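Local coordinates for protein AbyA5 (Verrucosispora maris, PDB 4YWF) that catalyses acetate elimination in spirotetronate biosynthesis, as an esterase-like lyase of the alpha/beta-hydrolase superfamily, at residues 146-151 with 213-218; 241-246 with 309-314; 291-296 with 318-323; 297-302 with 323-328; 344-349 with 360-365. The protein carries 4 engineered substitutions. One frame throughout, in Å; residues are numbered along the deposited sequence.

Contact 1. Residues 146-151 with 213-218. Engineered in segment 213-218: Met214 (natural residue Leu).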
# COMPACT_ATOMS: atom_id res chain seq x y z
N LEU A 146 2.16 -10.91 1.77
CA LEU A 146 1.74 -10.02 0.74
C LEU A 146 1.75 -8.55 1.24
O LEU A 146 1.12 -8.23 2.23
CB LEU A 146 0.37 -10.41 0.22
CG LEU A 146 0.17 -11.71 -0.54
CD1 LEU A 146 -1.23 -11.79 -1.02
CD2 LEU A 146 1.08 -11.91 -1.74
N MSE A 147 2.41 -7.64 0.53
CA MSE A 147 2.48 -6.25 0.98
C MSE A 147 2.00 -5.30 -0.02
O MSE A 147 2.50 -5.31 -1.17
CB MSE A 147 3.91 -5.91 1.33
CG MSE A 147 3.96 -4.54 2.02
SE MSE A 147 5.54 -4.40 3.19
CE MSE A 147 5.22 -2.65 4.06
N THR A 148 1.10 -4.42 0.41
CA THR A 148 0.58 -3.33 -0.39
C THR A 148 0.33 -2.06 0.43
O THR A 148 0.04 -2.11 1.60
CB THR A 148 -0.78 -3.69 -1.04
OG1 THR A 148 -1.75 -4.04 -0.03
CG2 THR A 148 -0.64 -4.85 -2.00
N GLY A 149 0.47 -0.92 -0.22
CA GLY A 149 0.15 0.35 0.37
C GLY A 149 -1.23 0.86 -0.09
O GLY A 149 -2.04 0.11 -0.63
N GLY A 150 -1.48 2.13 0.22
CA GLY A 150 -2.66 2.83 -0.14
C GLY A 150 -2.58 3.48 -1.51
O GLY A 150 -1.83 3.03 -2.39
N ILE A 151 -3.42 4.48 -1.71
CA ILE A 151 -3.76 4.92 -3.06
C ILE A 151 -2.65 5.82 -3.68
O ILE A 151 -2.77 6.18 -4.88
CB ILE A 151 -5.13 5.62 -3.10
CG1 ILE A 151 -5.19 6.69 -2.00
CG2 ILE A 151 -6.30 4.62 -2.99
CD1 ILE A 151 -6.14 7.84 -2.23
N ALA A 213 -1.50 -10.73 4.63
CA ALA A 213 -1.52 -9.42 3.95
C ALA A 213 -1.15 -8.28 4.90
O ALA A 213 -1.90 -7.92 5.85
CB ALA A 213 -2.88 -9.13 3.35
N MSE A 214 0.04 -7.72 4.66
CA MSE A 214 0.39 -6.42 5.15
C MSE A 214 -0.14 -5.40 4.20
O MSE A 214 0.57 -4.90 3.31
CB MSE A 214 1.91 -6.33 5.23
CG MSE A 214 2.31 -4.96 5.68
SE MSE A 214 2.35 -4.82 7.66
CE MSE A 214 4.00 -5.91 7.93
N ALA A 215 -1.41 -5.08 4.38
CA ALA A 215 -2.16 -4.26 3.39
C ALA A 215 -2.56 -2.95 4.05
O ALA A 215 -3.56 -2.86 4.76
CB ALA A 215 -3.38 -5.04 2.92
N LEU A 216 -1.70 -1.95 3.86
CA LEU A 216 -1.84 -0.62 4.49
C LEU A 216 -2.90 0.30 3.82
O LEU A 216 -3.17 0.19 2.64
CB LEU A 216 -0.48 0.11 4.47
CG LEU A 216 0.69 -0.50 5.24
CD1 LEU A 216 1.08 -1.83 4.69
CD2 LEU A 216 1.93 0.39 5.12
N SER A 217 -3.50 1.19 4.60
CA SER A 217 -4.46 2.12 4.09
C SER A 217 -5.58 1.44 3.29
O SER A 217 -6.10 0.36 3.67
CB SER A 217 -3.62 3.14 3.29
OG SER A 217 -4.35 4.21 2.79
N PHE A 218 -5.96 2.01 2.14
CA PHE A 218 -7.09 1.50 1.37
C PHE A 218 -7.00 0.02 1.00
O PHE A 218 -8.02 -0.62 0.88
CB PHE A 218 -7.27 2.29 0.06
CG PHE A 218 -7.87 3.63 0.28
CD1 PHE A 218 -7.12 4.65 0.81
CD2 PHE A 218 -9.23 3.83 0.04
CE1 PHE A 218 -7.69 5.88 1.09
CE2 PHE A 218 -9.81 5.03 0.32
CZ PHE A 218 -9.04 6.07 0.83
O HOH W 1 -3.49 5.97 0.85
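With CG swung opposite the backbone N in both Met147 (chi1 -170°) and the engineered Met214 (178°), the two selenomethionine side chains leave the same face of the sheet and run side by side, CG to CG 4.0 Å. Met147 then stays extended toward CD1 of Leu216, whereas Met214 bends after CG and carries its selenium away. Beneath them lie neighbouring parallel strands at the centre of the alpha/beta-hydrolase sheet, their axes within 4° of parallel. Three backbone bonds establish the register. Met214 N meets Leu146 O at 2.7 Å. Thr148 N then reaches Met214 O at 3.0 Å, and Leu216 N returns to Thr148 O at 2.9 Å. On the opposite face Thr148 OG1 rests against CA and CB of Ala215 and is hydrogen-bonded to Ser219 OG. Beyond the strands, Ser217 adopts positive phi just ahead of helix 218-226; this turn is consistent with the nucleophile elbow of the family. CB of Ser217 packs on CA of Gly150. Ile151 CG2 sits over one face of the Phe218 ring, 4.2 Å from its centroid, a CH-pi contact that covers that side of the ring; Phe246 is an edge-to-face neighbour of the same ring. One water bridges the two loops, accepting from Ile151 N at 3.0 Å and lying 2.8 Å from Ser217 OG.

Contact 2. Residues 241-246 with 309-314. Engineered in segment 309-314: Met314 (natural residue Leu).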
# COMPACT_ATOMS: atom_id res chain seq x y z
N ALA A 241 -7.02 1.81 7.47
CA ALA A 241 -7.85 1.26 6.42
C ALA A 241 -9.20 1.89 6.53
O ALA A 241 -9.74 2.01 7.65
CB ALA A 241 -7.97 -0.29 6.51
N PRO A 242 -9.80 2.29 5.39
CA PRO A 242 -11.22 2.73 5.51
C PRO A 242 -12.20 1.54 5.69
O PRO A 242 -11.88 0.40 5.32
CB PRO A 242 -11.47 3.46 4.16
CG PRO A 242 -10.53 2.76 3.21
CD PRO A 242 -9.29 2.42 4.02
N VAL A 243 -13.40 1.75 6.24
CA VAL A 243 -14.29 0.61 6.56
C VAL A 243 -15.76 0.81 6.09
O VAL A 243 -16.21 0.11 5.20
CB VAL A 243 -14.30 0.31 8.04
CG1 VAL A 243 -15.20 -0.88 8.28
CG2 VAL A 243 -12.86 0.09 8.54
N ALA A 244 -16.45 1.80 6.65
CA ALA A 244 -17.84 2.03 6.28
C ALA A 244 -18.19 3.47 6.13
O ALA A 244 -18.74 3.91 5.08
CB ALA A 244 -18.78 1.38 7.35
N ALA A 245 -18.00 4.18 7.24
CA ALA A 245 -18.19 5.61 7.29
C ALA A 245 -17.45 6.41 6.20
O ALA A 245 -17.98 7.42 5.70
CB ALA A 245 -17.81 6.17 8.64
N PHE A 246 -16.22 6.01 5.86
CA PHE A 246 -15.54 6.67 4.75
C PHE A 246 -16.44 6.69 3.46
O PHE A 246 -16.44 7.65 2.71
CB PHE A 246 -14.20 5.99 4.47
CG PHE A 246 -13.43 6.63 3.37
CD1 PHE A 246 -12.74 7.78 3.58
CD2 PHE A 246 -13.50 6.12 2.08
CE1 PHE A 246 -12.09 8.43 2.53
CE2 PHE A 246 -12.86 6.75 1.02
CZ PHE A 246 -12.13 7.90 1.25
N PRO A 309 -13.20 8.45 12.55
CA PRO A 309 -12.97 7.65 13.81
C PRO A 309 -13.98 6.50 13.95
O PRO A 309 -13.68 5.46 14.49
CB PRO A 309 -13.12 8.71 14.96
CG PRO A 309 -13.43 10.02 14.29
CD PRO A 309 -13.67 9.82 12.81
N ALA A 310 -15.13 6.66 13.32
CA ALA A 310 -16.15 5.61 13.30
C ALA A 310 -15.67 4.34 12.59
O ALA A 310 -16.28 3.30 12.74
CB ALA A 310 -17.43 6.13 12.61
N ASP A 311 -14.64 4.42 11.77
CA ASP A 311 -14.25 3.22 11.01
C ASP A 311 -13.43 2.26 11.92
O ASP A 311 -13.86 1.14 12.15
CB ASP A 311 -13.63 3.64 9.69
CG ASP A 311 -14.64 3.91 8.62
OD1 ASP A 311 -15.83 3.50 8.73
OD2 ASP A 311 -14.26 4.46 7.60
N PRO A 312 -12.33 2.70 12.52
CA PRO A 312 -11.77 1.75 13.50
C PRO A 312 -12.67 1.32 14.70
O PRO A 312 -12.51 0.21 15.17
CB PRO A 312 -10.53 2.43 14.01
CG PRO A 312 -10.49 3.81 13.46
CD PRO A 312 -11.58 3.96 12.42
N ALA A 313 -13.55 2.22 15.17
CA ALA A 313 -14.59 1.95 16.18
C ALA A 313 -15.45 0.78 15.75
O ALA A 313 -15.76 -0.08 16.55
CB ALA A 313 -15.50 3.20 16.41
N MSE A 314 -15.80 0.77 14.47
CA MSE A 314 -16.60 -0.27 13.88
C MSE A 314 -15.84 -1.58 13.87
O MSE A 314 -16.42 -2.66 14.15
CB MSE A 314 -17.15 0.15 12.54
CG MSE A 314 -18.13 -0.92 12.13
SE MSE A 314 -18.78 -0.66 10.29
CE MSE A 314 -19.76 -2.35 9.99
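The backbone of 241-246 curls around Asp311 in the first turn of helix 310-318, with CA of Val243 and CA of Asp311 5.2 Å apart. Psi values near -60° at both Val243 and Ala244 turn successive N-H groups inward before helix 245-248 begins. This joins the loop after strand 233-239 to the crossover helix between the last two strands of the alpha/beta-hydrolase sheet. The buried Asp311 carboxylate takes up the converging amides. Its OD2 accepts from two opposite faces: Val243 N stands almost straight above the carboxylate plane (87° out of it) at 3.2 Å, and Phe246 N comes in on the syn side, 24° off that plane, at 3.0 Å. OD1 receives Ala244 N at 2.8 Å and, by a weak, strongly bent bond, Ala245 N at 2.7 Å. Both oxygens are thus occupied, which fixes the group's rotation and probably favours its ionised form. Apolar contacts flank the site. Val243 CG2 lies alongside CB of Asp311, and CB of Ala245 meets CB of Ala310 at 4.0 Å. The engineered Met314, a selenomethionine extended throughout, also touches Pro286 and Leu289 of helix 286-290; its SE ends 3.6 Å from CB of Ala244.

Contact 3. Residues 291-296 with 318-323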
# COMPACT_ATOMS: atom_id res chain seq x y z
N GLY A 291 -17.87 -11.87 9.41
CA GLY A 291 -17.37 -12.95 8.51
C GLY A 291 -15.86 -13.07 8.38
O GLY A 291 -15.36 -14.01 7.78
N VAL A 292 -15.11 -12.11 8.91
CA VAL A 292 -13.63 -12.15 8.86
C VAL A 292 -13.17 -13.00 10.00
O VAL A 292 -13.28 -12.54 11.15
CB VAL A 292 -13.05 -10.74 9.02
CG1 VAL A 292 -11.53 -10.75 9.11
CG2 VAL A 292 -13.53 -9.83 7.89
N ARG A 293 -12.67 -14.21 9.74
CA ARG A 293 -12.30 -15.16 10.82
C ARG A 293 -10.79 -15.42 10.95
O ARG A 293 -10.33 -16.53 11.22
CB ARG A 293 -13.01 -16.48 10.67
CG ARG A 293 -14.33 -16.52 11.40
CD ARG A 293 -15.46 -16.40 10.42
NE ARG A 293 -16.68 -15.98 11.11
CZ ARG A 293 -17.92 -16.34 10.77
NH1 ARG A 293 -18.17 -17.13 9.73
NH2 ARG A 293 -18.91 -15.90 11.50
N ILE A 294 -10.04 -14.34 10.89
CA ILE A 294 -8.59 -14.40 10.91
C ILE A 294 -8.18 -13.23 11.74
O ILE A 294 -8.96 -12.30 11.92
CB ILE A 294 -8.00 -14.26 9.50
CG1 ILE A 294 -8.60 -13.04 8.78
CG2 ILE A 294 -8.24 -15.55 8.71
CD1 ILE A 294 -7.92 -12.64 7.49
N PRO A 295 -6.94 -13.28 12.26
CA PRO A 295 -6.54 -12.15 13.03
C PRO A 295 -6.39 -10.90 12.15
O PRO A 295 -6.05 -10.99 10.95
CB PRO A 295 -5.23 -12.60 13.71
CG PRO A 295 -4.92 -13.94 13.16
CD PRO A 295 -6.12 -14.49 12.51
N VAL A 296 -6.76 -9.77 12.75
CA VAL A 296 -6.68 -8.49 12.13
C VAL A 296 -6.07 -7.51 13.07
O VAL A 296 -6.55 -7.34 14.18
CB VAL A 296 -8.06 -7.94 11.72
CG1 VAL A 296 -7.87 -6.59 11.08
CG2 VAL A 296 -8.76 -8.89 10.79
N HIS A 318 -16.87 -5.24 15.87
CA HIS A 318 -17.33 -6.39 15.08
C HIS A 318 -16.27 -7.45 14.67
O HIS A 318 -16.60 -8.59 14.39
CB HIS A 318 -18.07 -5.90 13.83
CG HIS A 318 -19.30 -5.11 14.13
ND1 HIS A 318 -20.43 -5.66 14.71
CD2 HIS A 318 -19.59 -3.80 13.94
CE1 HIS A 318 -21.34 -4.73 14.91
NE2 HIS A 318 -20.86 -3.59 14.44
N VAL A 319 -14.99 -7.10 14.65
CA VAL A 319 -14.00 -8.07 14.23
C VAL A 319 -13.61 -8.88 15.45
O VAL A 319 -13.27 -8.31 16.44
CB VAL A 319 -12.78 -7.37 13.62
CG1 VAL A 319 -11.60 -8.36 13.42
CG2 VAL A 319 -13.23 -6.79 12.29
N ARG A 320 -13.68 -10.20 15.36
CA ARG A 320 -13.58 -11.11 16.53
C ARG A 320 -12.20 -11.10 17.11
O ARG A 320 -12.05 -11.00 18.31
CB ARG A 320 -13.90 -12.58 16.12
CG ARG A 320 -15.34 -12.77 15.64
CD ARG A 320 -15.52 -13.91 14.62
NE ARG A 320 -16.86 -13.82 14.06
CZ ARG A 320 -17.90 -14.61 14.38
NH1 ARG A 320 -17.77 -15.65 15.21
NH2 ARG A 320 -19.09 -14.36 13.83
N ASP A 321 -11.19 -11.24 16.26
CA ASP A 321 -9.82 -11.26 16.70
C ASP A 321 -9.17 -9.98 16.18
O ASP A 321 -8.74 -9.94 15.02
CB ASP A 321 -9.18 -12.49 16.08
CG ASP A 321 -7.77 -12.72 16.56
OD1 ASP A 321 -7.23 -11.95 17.39
OD2 ASP A 321 -7.19 -13.74 16.09
N PHE A 322 -9.15 -8.95 17.02
CA PHE A 322 -8.78 -7.60 16.61
C PHE A 322 -7.71 -7.03 17.54
O PHE A 322 -7.85 -7.05 18.78
CB PHE A 322 -10.04 -6.69 16.53
CG PHE A 322 -9.80 -5.40 15.88
CD1 PHE A 322 -9.46 -5.34 14.54
CD2 PHE A 322 -9.85 -4.21 16.61
CE1 PHE A 322 -9.19 -4.12 13.92
CE2 PHE A 322 -9.60 -3.00 16.00
CZ PHE A 322 -9.28 -2.94 14.64
N ARG A 323 -6.61 -6.57 16.94
CA ARG A 323 -5.53 -5.96 17.70
C ARG A 323 -5.31 -4.60 17.12
O ARG A 323 -5.25 -4.43 15.91
CB ARG A 323 -4.24 -6.76 17.55
CG ARG A 323 -4.40 -8.25 17.80
CD ARG A 323 -4.68 -9.09 16.55
NE ARG A 323 -3.48 -9.82 16.39
CZ ARG A 323 -3.30 -11.10 16.64
NH1 ARG A 323 -4.27 -11.93 16.96
NH2 ARG A 323 -2.11 -11.52 16.49
O HOH W 2 -11.42 -12.06 13.33
O HOH W 3 -14.89 -11.08 12.89
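Arg323 starts with its CB 4.1 Å from Val296 O, and CD comes closer still, 3.5 Å from the same oxygen. Bends at chi2 (92°) and chi3 (110°) fold the chain back over Pro295, whose CB lies above one face of the guanidinium, 3.5 Å from NH1. That NH1 also forms a salt bridge to Asp321 OD1 at 3.0 Å; the oxygen lies in the guanidinium plane and is met on its syn side, somewhat out of the carboxylate plane. NE continues to Gln347 OE1 and NH2 to Glu350, both on helix 337-351, so all three nitrogens are engaged and the orientation of the plane is fixed. Asp321 OD2, the other oxygen of the carboxylate, rests against CB of Pro295. Here two parallel strands of the alpha/beta-hydrolase sheet begin, 296-301 and the outermost strand 322-327, joined through helix 310-318 as a beta-alpha-beta crossover. Val296 N bonds to Asp321 O at 3.0 Å, and Arg323 N answers to Val296 O at 2.9 Å. The Val296 side chain points to the face bearing Phe322: its CG2 meets CG1 of Val319 at 3.9 Å, and its CG1 meets CE1 of the Phe322 ring. Ahead of the paired residues the backbones stand farther apart and water fills in; one molecule donates to Val292 O and Ile294 O and accepts from Asp321 N at 3.1 Å.

Contact 4. Residues 297-302 with 323-328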
# COMPACT_ATOMS: atom_id res chain seq x y z
N ALA A 297 -5.02 -6.87 12.60
CA ALA A 297 -4.29 -5.83 13.36
C ALA A 297 -4.40 -4.52 12.59
O ALA A 297 -4.39 -4.53 11.36
CB ALA A 297 -2.80 -6.25 13.51
N TYR A 298 -4.57 -3.41 13.33
CA TYR A 298 -4.84 -2.12 12.76
C TYR A 298 -4.19 -0.97 13.55
O TYR A 298 -4.44 -0.74 14.76
CB TYR A 298 -6.38 -1.97 12.70
CG TYR A 298 -6.95 -0.76 12.03
CD1 TYR A 298 -6.77 0.52 12.56
CD2 TYR A 298 -7.71 -0.90 10.89
CE1 TYR A 298 -7.33 1.62 11.93
CE2 TYR A 298 -8.24 0.17 10.23
CZ TYR A 298 -8.05 1.44 10.74
OH TYR A 298 -8.64 2.50 10.07
N VAL A 299 -3.40 -0.22 12.87
CA VAL A 299 -2.80 0.99 13.45
C VAL A 299 -3.69 2.18 13.07
O VAL A 299 -3.78 2.56 11.90
CB VAL A 299 -1.39 1.29 12.96
CG1 VAL A 299 -0.91 2.60 13.64
CG2 VAL A 299 -0.41 0.16 13.26
N ALA A 300 -4.28 2.81 14.09
CA ALA A 300 -5.12 3.95 13.90
C ALA A 300 -4.33 5.25 14.27
O ALA A 300 -3.48 5.27 15.16
CB ALA A 300 -6.37 3.83 14.73
N SER A 301 -4.62 6.31 13.53
CA SER A 301 -4.04 7.67 13.73
C SER A 301 -5.12 8.53 14.36
O SER A 301 -6.15 8.74 13.73
CB SER A 301 -3.61 8.23 12.39
OG SER A 301 -2.50 7.46 11.91
N GLY A 302 -4.92 8.97 15.60
CA GLY A 302 -5.95 9.61 16.42
C GLY A 302 -6.56 10.83 15.78
O GLY A 302 -7.72 11.12 15.96
N ARG A 323 -6.61 -6.57 16.94
CA ARG A 323 -5.53 -5.96 17.70
C ARG A 323 -5.31 -4.60 17.12
O ARG A 323 -5.25 -4.43 15.91
CB ARG A 323 -4.24 -6.76 17.55
CG ARG A 323 -4.40 -8.25 17.80
CD ARG A 323 -4.68 -9.09 16.55
NE ARG A 323 -3.48 -9.82 16.39
CZ ARG A 323 -3.30 -11.10 16.64
NH1 ARG A 323 -4.27 -11.93 16.96
NH2 ARG A 323 -2.11 -11.52 16.49
N THR A 324 -5.12 -3.64 18.00
CA THR A 324 -5.05 -2.31 17.61
C THR A 324 -4.31 -1.45 18.61
O THR A 324 -4.32 -1.71 19.83
CB THR A 324 -6.49 -1.79 17.35
OG1 THR A 324 -6.42 -0.53 16.69
CG2 THR A 324 -7.37 -1.73 18.63
N ILE A 325 -3.77 -0.39 18.04
CA ILE A 325 -3.10 0.67 18.75
C ILE A 325 -3.47 1.99 18.05
O ILE A 325 -3.71 2.01 16.84
CB ILE A 325 -1.59 0.35 18.68
CG1 ILE A 325 -0.84 0.99 19.80
CG2 ILE A 325 -1.01 0.63 17.29
CD1 ILE A 325 0.60 0.52 19.92
N THR A 326 -3.53 3.09 18.78
CA THR A 326 -3.90 4.36 18.22
C THR A 326 -2.76 5.36 18.52
O THR A 326 -2.43 5.58 19.65
CB THR A 326 -5.25 4.85 18.83
OG1 THR A 326 -6.36 4.16 18.25
CG2 THR A 326 -5.47 6.33 18.61
N HIS A 327 -2.19 5.99 17.53
CA HIS A 327 -1.21 7.07 17.82
C HIS A 327 -1.97 8.39 17.80
O HIS A 327 -2.81 8.61 16.92
CB HIS A 327 -0.07 7.14 16.81
CG HIS A 327 0.68 5.86 16.62
ND1 HIS A 327 1.40 5.26 17.62
CD2 HIS A 327 0.84 5.09 15.52
CE1 HIS A 327 1.97 4.16 17.16
NE2 HIS A 327 1.64 4.03 15.88
N ASP A 328 -1.69 9.26 18.76
CA ASP A 328 -2.26 10.61 18.74
C ASP A 328 -1.46 11.43 17.71
O ASP A 328 -0.51 12.18 18.03
CB ASP A 328 -2.30 11.23 20.16
CG ASP A 328 -2.67 12.70 20.15
OD1 ASP A 328 -3.62 13.07 19.42
OD2 ASP A 328 -1.97 13.47 20.86
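Tyr298 O is gripped twice by the facing strand: Thr324 OG1 donates to it at 2.8 Å, and Ile325 N adds a weak bond at 3.4 Å. The hydroxyl reaches the carbonyl because OG1 lies trans to its own backbone N (chi1 -168°); it approaches 23° out of the Tyr298 carbonyl plane. Around this point strands 297-301 and 323-327 run parallel, 10° apart, with their side chains in matched pairs. Tyr298 N bonds to Arg323 O at 2.9 Å. Further along, Ala300 N donates to Ile325 O at 2.9 Å, and His327 N closes on Ala300 O at 2.8 Å. On the Val299 face, the Val299 and Ile325 side chains lie side by side, pointing the same way, CG2 toward CG2, while CG1 of Val299 touches CD2 of the His327 imidazole at 3.6 Å. That ring is further fixed by NE2 bonding to Thr340 OG1 and by stacking on His336. These are the two strands of a beta-alpha-beta crossover in the alpha/beta-hydrolase fold. Helix 337-351 covers the face of Ala297, Val299 and Ile325; the intervening helix 310-318 covers that of Tyr298 and Thr326, and strand 233-239 pairs with the other edge of 297-301.

Contact 5. Residues 344-349 with 360-365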
# COMPACT_ATOMS: atom_id res chain seq x y z
N THR A 344 3.73 -3.57 13.72
CA THR A 344 3.13 -4.30 12.62
C THR A 344 3.93 -5.55 12.36
O THR A 344 3.39 -6.66 12.17
CB THR A 344 2.97 -3.46 11.32
OG1 THR A 344 4.21 -2.88 10.88
CG2 THR A 344 1.99 -2.36 11.54
N LEU A 345 5.22 -5.39 12.36
CA LEU A 345 6.08 -6.51 12.26
C LEU A 345 5.81 -7.59 13.33
O LEU A 345 5.61 -8.78 13.01
CB LEU A 345 7.52 -6.02 12.24
CG LEU A 345 8.54 -7.10 12.13
CD1 LEU A 345 8.30 -7.93 10.84
CD2 LEU A 345 9.93 -6.46 12.15
N ALA A 346 5.72 -7.16 14.58
CA ALA A 346 5.50 -8.04 15.69
C ALA A 346 4.20 -8.78 15.50
O ALA A 346 4.10 -9.96 15.74
CB ALA A 346 5.46 -7.24 16.97
N GLN A 347 3.18 -8.06 15.04
CA GLN A 347 1.91 -8.67 14.77
C GLN A 347 1.98 -9.77 13.67
O GLN A 347 1.44 -10.85 13.87
CB GLN A 347 0.88 -7.60 14.36
CG GLN A 347 0.38 -6.79 15.55
CD GLN A 347 -0.55 -7.59 16.43
OE1 GLN A 347 -1.39 -8.37 15.95
NE2 GLN A 347 -0.46 -7.37 17.71
N VAL A 348 2.63 -9.52 12.53
CA VAL A 348 2.67 -10.55 11.48
C VAL A 348 3.53 -11.72 11.88
O VAL A 348 3.19 -12.85 11.59
CB VAL A 348 3.11 -10.09 10.11
CG1 VAL A 348 4.51 -9.55 10.09
CG2 VAL A 348 3.00 -11.28 9.15
N LEU A 349 4.57 -11.49 12.66
CA LEU A 349 5.34 -12.63 13.14
C LEU A 349 4.58 -13.53 14.10
O LEU A 349 4.76 -14.76 14.06
CB LEU A 349 6.63 -12.18 13.79
CG LEU A 349 7.62 -11.43 12.91
CD1 LEU A 349 8.81 -10.96 13.74
CD2 LEU A 349 8.11 -12.26 11.74
N ALA A 360 11.04 -12.52 19.93
CA ALA A 360 11.60 -11.87 21.15
C ALA A 360 12.55 -10.69 20.83
O ALA A 360 12.51 -9.68 21.51
CB ALA A 360 12.33 -12.90 21.98
N ALA A 361 13.39 -10.80 19.81
CA ALA A 361 14.20 -9.62 19.39
C ALA A 361 13.31 -8.47 18.93
O ALA A 361 13.58 -7.31 19.25
CB ALA A 361 15.20 -9.98 18.29
N VAL A 362 12.26 -8.76 18.16
CA VAL A 362 11.35 -7.66 17.76
C VAL A 362 10.58 -7.10 18.96
O VAL A 362 10.36 -5.91 19.04
CB VAL A 362 10.39 -8.09 16.63
CG1 VAL A 362 9.34 -7.03 16.32
CG2 VAL A 362 11.20 -8.42 15.37
N ASP A 363 10.14 -7.99 19.84
CA ASP A 363 9.42 -7.60 21.07
C ASP A 363 10.25 -6.70 21.98
O ASP A 363 9.72 -5.74 22.53
CB ASP A 363 8.91 -8.83 21.85
CG ASP A 363 7.59 -9.37 21.31
OD1 ASP A 363 6.76 -8.57 20.78
OD2 ASP A 363 7.37 -10.61 21.39
N GLY A 364 11.54 -6.98 22.09
CA GLY A 364 12.47 -6.13 22.80
C GLY A 364 12.62 -4.76 22.16
O GLY A 364 12.44 -3.74 22.82
N ALA A 365 12.92 -4.74 20.86
CA ALA A 365 12.94 -3.49 20.12
C ALA A 365 11.59 -2.76 20.28
O ALA A 365 11.59 -1.54 20.52
CB ALA A 365 13.31 -3.74 18.67
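Val362 carries nearly all of the tight part of this contact, touching three residues of helix 337-351 with its two methyl branches. CG2 meets CD1 of Leu349 at 3.8 Å and CD2 of Leu345 at 4.0 Å. CG1, trans to the backbone N (chi1 173°), is directed instead at Ala346 and stops 3.9 Å from its CB. The small alanine lets the backbones come closest there, with CA of Ala346 and CA of Val362 6.2 Å apart. The leucine approaches differ: Leu345 lies at about a right angle to the valine, while Leu349 meets it at a slant. Tyr168 completes this apolar patch by touching both Leu345 and Val362. The rest is sparse. Asp363 turns the end of its side chain back toward the facing helix, but OD1 gets no nearer than 4.2 Å to CB of Ala346, and Ala360, Ala361, Gly364 and Ala365 face solvent. The two helices form an antiparallel alpha-helical hairpin at the C-terminal end of the chain; the axes of segments 344-349 and 360-365 cross at -153° and come within 9.6 Å. On its inner side helix 337-351 packs against the sheet, where Thr344 meets Met214 and Val348 meets Tyr212. Across the hairpin no polar bond joins the two segments, and the buried surface is a modest 169 Å², so cohesion depends on non-directional packing of methyl groups.

From the N terminus, contact 1 closes the first of these loops, pairing two central strands across the intervening chain, and ends before contact 2 opens. Contact 2 spans 241-246 to 309-314, and its loop crosses those of contacts 3 and 4, whose first segments lie inside it and whose second lie beyond. Contacts 3 and 4 also cross each other; they share Arg323 and build successive parts of the last parallel strand pair. Contact 5 follows in series as a short C-terminal hairpin. Tyr298 OH to Ala241 O joins contacts 2 and 4, while helix 337-351 of contact 5 is tied both to the edge strand 322-327 and to strand 207-215 of contact 1.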